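Local coordinates for aromatic-ring-hydroxylating dioxygenase beta subunit (Catenulispora acidiphila, PDB 6VW4), which is of unknown function, possibly a dioxygenase-related protein, but binds an aromatic polyketide acid in the pocket of an NTF2-like fold, at residues A[76-81]-A[102-107]. Sequence-based numbering, arbitrary orientation.
Sequences RRHMFT and TLVLTT. With SDN ([(3S)-9-hydroxy-1-methyl-10-oxo-4,10-dihydro-3H-benzo[g]isochromen-3-yl]acetic acid), chain C.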
ATOM      1  N   ARG A  76     -13.546  -7.988   6.365  1.00 32.75           N
ATOM      2  CA  ARG A  76     -12.939  -7.550   5.125  1.00 35.09           C
ATOM      3  C   ARG A  76     -12.041  -6.334   5.358  1.00 38.66           C
ATOM      4  O   ARG A  76     -12.239  -5.561   6.297  1.00 33.50           O
ATOM      5  CB  ARG A  76     -13.993  -7.154   4.112  1.00 39.87           C
ATOM      6  CG  ARG A  76     -15.244  -7.989   4.124  1.00 52.46           C
ATOM      7  CD  ARG A  76     -15.593  -8.432   2.703  1.00 62.69           C
ATOM      8  NE  ARG A  76     -15.662  -7.316   1.763  1.00 68.23           N
ATOM      9  CZ  ARG A  76     -15.662  -7.454   0.441  1.00 65.52           C
ATOM     10  NH1 ARG A  76     -15.596  -8.666  -0.092  1.00 68.53           N
ATOM     11  NH2 ARG A  76     -15.719  -6.385  -0.344  1.00 74.99           N
ATOM     12  N   ARG A  77     -11.044  -6.187   4.482  1.00 33.69           N
ATOM     13  CA  ARG A  77     -10.097  -5.082   4.465  1.00 35.62           C
ATOM     14  C   ARG A  77      -9.867  -4.697   3.016  1.00 34.87           C
ATOM     15  O   ARG A  77      -9.723  -5.574   2.167  1.00 34.75           O
ATOM     16  CB  ARG A  77      -8.743  -5.436   5.072  1.00 32.12           C
ATOM     17  CG  ARG A  77      -8.733  -5.713   6.553  1.00 35.22           C
ATOM     18  CD  ARG A  77      -9.223  -4.542   7.362  1.00 42.46           C
ATOM     19  NE  ARG A  77      -9.418  -4.965   8.732  1.00 40.62           N
ATOM     20  CZ  ARG A  77     -10.091  -4.275   9.634  1.00 38.29           C
ATOM     21  NH1 ARG A  77     -10.620  -3.124   9.302  1.00 39.02           N
ATOM     22  NH2 ARG A  77     -10.231  -4.746  10.860  1.00 41.96           N
ATOM     23  N   HIS A  78      -9.843  -3.402   2.731  1.00 29.39           N
ATOM     24  CA  HIS A  78      -9.541  -2.886   1.406  1.00 29.55           C
ATOM     25  C   HIS A  78      -8.236  -2.127   1.493  1.00 32.36           C
ATOM     26  O   HIS A  78      -8.169  -1.100   2.182  1.00 34.17           O
ATOM     27  CB  HIS A  78     -10.620  -1.934   0.902  1.00 27.10           C
ATOM     28  CG  HIS A  78     -11.911  -2.607   0.636  1.00 35.26           C
ATOM     29  ND1 HIS A  78     -12.773  -2.970   1.641  1.00 38.45           N
ATOM     30  CD2 HIS A  78     -12.484  -3.007  -0.522  1.00 40.96           C
ATOM     31  CE1 HIS A  78     -13.818  -3.581   1.113  1.00 39.41           C
ATOM     32  NE2 HIS A  78     -13.676  -3.597  -0.199  1.00 42.37           N
ATOM     33  N   MET A  79      -7.231  -2.586   0.758  1.00 31.43           N
ATOM     34  CA  MET A  79      -5.924  -1.944   0.729  1.00 37.02           C
ATOM     35  C   MET A  79      -5.726  -1.195  -0.566  1.00 34.34           C
ATOM     36  O   MET A  79      -5.620  -1.814  -1.636  1.00 28.50           O
ATOM     37  CB  MET A  79      -4.832  -2.993   0.883  1.00 31.68           C
ATOM     38  CG  MET A  79      -4.721  -3.419   2.294  1.00 42.32           C
ATOM     39  SD  MET A  79      -4.115  -5.092   2.448  1.00 53.77           S
ATOM     40  CE  MET A  79      -4.374  -5.228   4.250  1.00 47.34           C
ATOM     41  N   PHE A  80      -5.560   0.109  -0.443  1.00 25.42           N
ATOM     42  CA  PHE A  80      -5.380   0.954  -1.597  1.00 32.13           C
ATOM     43  C   PHE A  80      -3.893   1.168  -1.821  1.00 27.73           C
ATOM     44  O   PHE A  80      -3.156   1.411  -0.867  1.00 30.10           O
ATOM     45  CB  PHE A  80      -6.086   2.271  -1.360  1.00 28.36           C
ATOM     46  CG  PHE A  80      -7.589   2.213  -1.425  1.00 36.93           C
ATOM     47  CD1 PHE A  80      -8.265   1.016  -1.460  1.00 33.63           C
ATOM     48  CD2 PHE A  80      -8.338   3.405  -1.418  1.00 36.22           C
ATOM     49  CE1 PHE A  80      -9.651   0.993  -1.534  1.00 42.90           C
ATOM     50  CE2 PHE A  80      -9.713   3.383  -1.487  1.00 39.77           C
ATOM     51  CZ  PHE A  80     -10.372   2.178  -1.536  1.00 33.78           C
ATOM     52  N   THR A  81      -3.449   1.101  -3.087  1.00 23.33           N
ATOM     53  CA  THR A  81      -2.090   1.547  -3.422  1.00 25.17           C
ATOM     54  C   THR A  81      -2.084   2.213  -4.802  1.00 28.34           C
ATOM     55  O   THR A  81      -3.081   2.176  -5.527  1.00 26.62           O
ATOM     56  CB  THR A  81      -1.090   0.373  -3.416  1.00 31.59           C
ATOM     57  OG1 THR A  81      -1.497  -0.589  -4.402  1.00 29.69           O
ATOM     58  CG2 THR A  81      -0.985  -0.286  -2.049  1.00 32.84           C
ATOM     59  N   THR A 102      -6.930  -1.352  -5.799  1.00 31.82           N
ATOM     60  CA  THR A 102      -7.465  -1.923  -4.578  1.00 36.03           C
ATOM     61  C   THR A 102      -7.145  -3.405  -4.543  1.00 35.91           C
ATOM     62  O   THR A 102      -7.232  -4.083  -5.567  1.00 35.24           O
ATOM     63  CB  THR A 102      -8.988  -1.755  -4.456  1.00 36.35           C
ATOM     64  OG1 THR A 102      -9.298  -0.368  -4.507  1.00 41.05           O
ATOM     65  CG2 THR A 102      -9.443  -2.294  -3.101  1.00 38.43           C
ATOM     66  N   LEU A 103      -6.772  -3.886  -3.363  1.00 33.41           N
ATOM     67  CA  LEU A 103      -6.713  -5.300  -3.040  1.00 31.14           C
ATOM     68  C   LEU A 103      -7.677  -5.621  -1.897  1.00 32.97           C
ATOM     69  O   LEU A 103      -7.541  -5.075  -0.797  1.00 34.98           O
ATOM     70  CB  LEU A 103      -5.291  -5.691  -2.644  1.00 32.07           C
ATOM     71  CG  LEU A 103      -5.114  -7.197  -2.397  1.00 43.17           C
ATOM     72  CD1 LEU A 103      -5.354  -7.981  -3.653  1.00 42.58           C
ATOM     73  CD2 LEU A 103      -3.731  -7.519  -1.840  1.00 39.90           C
ATOM     74  N   VAL A 104      -8.608  -6.539  -2.137  1.00 38.14           N
ATOM     75  CA  VAL A 104      -9.582  -6.962  -1.134  1.00 32.33           C
ATOM     76  C   VAL A 104      -9.062  -8.162  -0.358  1.00 31.08           C
ATOM     77  O   VAL A 104      -8.578  -9.138  -0.927  1.00 35.09           O
ATOM     78  CB  VAL A 104     -10.929  -7.285  -1.802  1.00 44.49           C
ATOM     79  CG1 VAL A 104     -11.986  -7.573  -0.752  1.00 46.15           C
ATOM     80  CG2 VAL A 104     -11.338  -6.137  -2.700  1.00 41.33           C
ATOM     81  N   LEU A 105      -9.153  -8.082   0.954  1.00 35.61           N
ATOM     82  CA  LEU A 105      -8.848  -9.190   1.846  1.00 29.09           C
ATOM     83  C   LEU A 105     -10.089  -9.563   2.643  1.00 40.85           C
ATOM     84  O   LEU A 105     -10.854  -8.690   3.070  1.00 37.60           O
ATOM     85  CB  LEU A 105      -7.741  -8.841   2.787  1.00 33.30           C
ATOM     86  CG  LEU A 105      -6.427  -8.624   2.053  1.00 51.39           C
ATOM     87  CD1 LEU A 105      -5.470  -8.128   3.065  1.00 58.59           C
ATOM     88  CD2 LEU A 105      -5.914  -9.890   1.421  1.00 55.71           C
ATOM     89  N   THR A 106     -10.301 -10.865   2.826  1.00 35.46           N
ATOM     90  CA  THR A 106     -11.441 -11.361   3.602  1.00 41.01           C
ATOM     91  C   THR A 106     -10.969 -12.435   4.570  1.00 37.41           C
ATOM     92  O   THR A 106     -10.459 -13.484   4.162  1.00 31.20           O
ATOM     93  CB  THR A 106     -12.543 -11.926   2.708  1.00 42.36           C
ATOM     94  OG1 THR A 106     -12.853 -10.998   1.676  1.00 36.87           O
ATOM     95  CG2 THR A 106     -13.824 -12.176   3.526  1.00 48.41           C
ATOM     96  N   THR A 107     -11.112 -12.152   5.841  1.00 35.53           N
ATOM     97  CA  THR A 107     -10.702 -13.046   6.903  1.00 39.19           C
ATOM     98  C   THR A 107     -11.937 -13.740   7.463  1.00 37.00           C
ATOM     99  O   THR A 107     -12.910 -13.081   7.860  1.00 38.91           O
ATOM    100  CB  THR A 107      -9.963 -12.277   8.001  1.00 45.45           C
ATOM    101  OG1 THR A 107      -8.736 -11.792   7.458  1.00 49.48           O
ATOM    102  CG2 THR A 107      -9.664 -13.195   9.198  1.00 42.60           C
TER
HETATM  103  O4  SDN C 201     -15.854   0.650  -1.632  1.00 64.73           O
HETATM  104  C11 SDN C 201     -14.851   0.169  -2.475  1.00 57.36           C
HETATM  105  C12 SDN C 201     -14.892  -1.119  -3.008  1.00 58.35           C
HETATM  106  C13 SDN C 201     -16.092  -2.027  -2.653  1.00 66.94           C
HETATM  107  O5  SDN C 201     -16.953  -1.627  -1.941  1.00 70.41           O
HETATM  108  C14 SDN C 201     -16.148  -3.431  -3.229  1.00 81.79           C
HETATM  109  C15 SDN C 201     -17.356  -4.340  -2.898  1.00 89.40           C
HETATM  110  O3  SDN C 201     -17.685  -5.331  -3.896  1.00 88.46           O
HETATM  111  C16 SDN C 201     -18.280  -4.111  -1.693  1.00 82.42           C
HETATM  112  C10 SDN C 201     -13.756   0.972  -2.751  1.00 67.24           C
HETATM  113  C9  SDN C 201     -12.722   0.511  -3.580  1.00 58.92           C
HETATM  114  C8  SDN C 201     -12.769  -0.764  -4.123  1.00 60.13           C
HETATM  115  C7  SDN C 201     -13.850  -1.592  -3.835  1.00 70.66           C
HETATM  116  C6  SDN C 201     -13.891  -3.034  -4.438  1.00 72.91           C
HETATM  117  C5  SDN C 201     -15.095  -3.908  -4.094  1.00 78.70           C
HETATM  118  C4  SDN C 201     -15.167  -5.256  -4.660  1.00 86.00           C
HETATM  119  C3  SDN C 201     -16.514  -5.951  -4.536  1.00 86.87           C
HETATM  120  C2  SDN C 201     -16.113  -7.094  -3.621  1.00 87.75           C
HETATM  121  C1  SDN C 201     -16.071  -8.520  -4.132  1.00 88.97           C
HETATM  122  O2  SDN C 201     -16.310  -8.755  -5.339  1.00 87.12           O
HETATM  123  O1  SDN C 201     -15.802  -9.445  -3.311  1.00 98.21           O
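R76 reaches over V104, whose CG1 sits against one face of the guanidinium, displaced toward its rim, with 3.8 Å from V104 CG1 to R76 NH1. The arginine chain bends at chi2 (-131°) and again at chi3, which carries its head past V104 to the bound SDN; there R76 NH1 gives a weak but fairly straight hydrogen bond to carboxylate-arm O1 at 3.3 Å. An alanine here would probably leave that O1 without its arginine mate and uncover V104 CG1. On the same face, H78 meets V104 CG2 obliquely and takes T102 CG2 at its ring edge, while its NE2 lies near ligand C13; D26 of helix 8-26 holds H78 ND1 by a hydrogen bond and so limits the turning of the imidazole. F80 and T102 lie side by side and point the same way. T102 OG1 approaches F80 CE1 obliquely at 3.3 Å, and this buried hydroxyl has no hydrogen-bonding partner in the model; F80 CZ comes up to ligand C9. The opposite face carries M79 and L105, where the extended methionine chain lays CE against L105 CD1, 3.3 Å away. R77 lies on that face too, but its guanidinium leads off to a salt bridge with D142 of the second subunit, while L103 packs on L105 of the third. Between the faces, R77 with L105 and M79 with L103 form the hydrogen-bonded antiparallel pairs, each closed by two N-H...O bonds; L105 N to R77 O is 2.8 Å. The strands form a hairpin in the curved sheet of an NTF2-like, SnoaL-type fold, with R76, H78, F80 and T102 lining the ligand pocket and the reverse side facing other subunits.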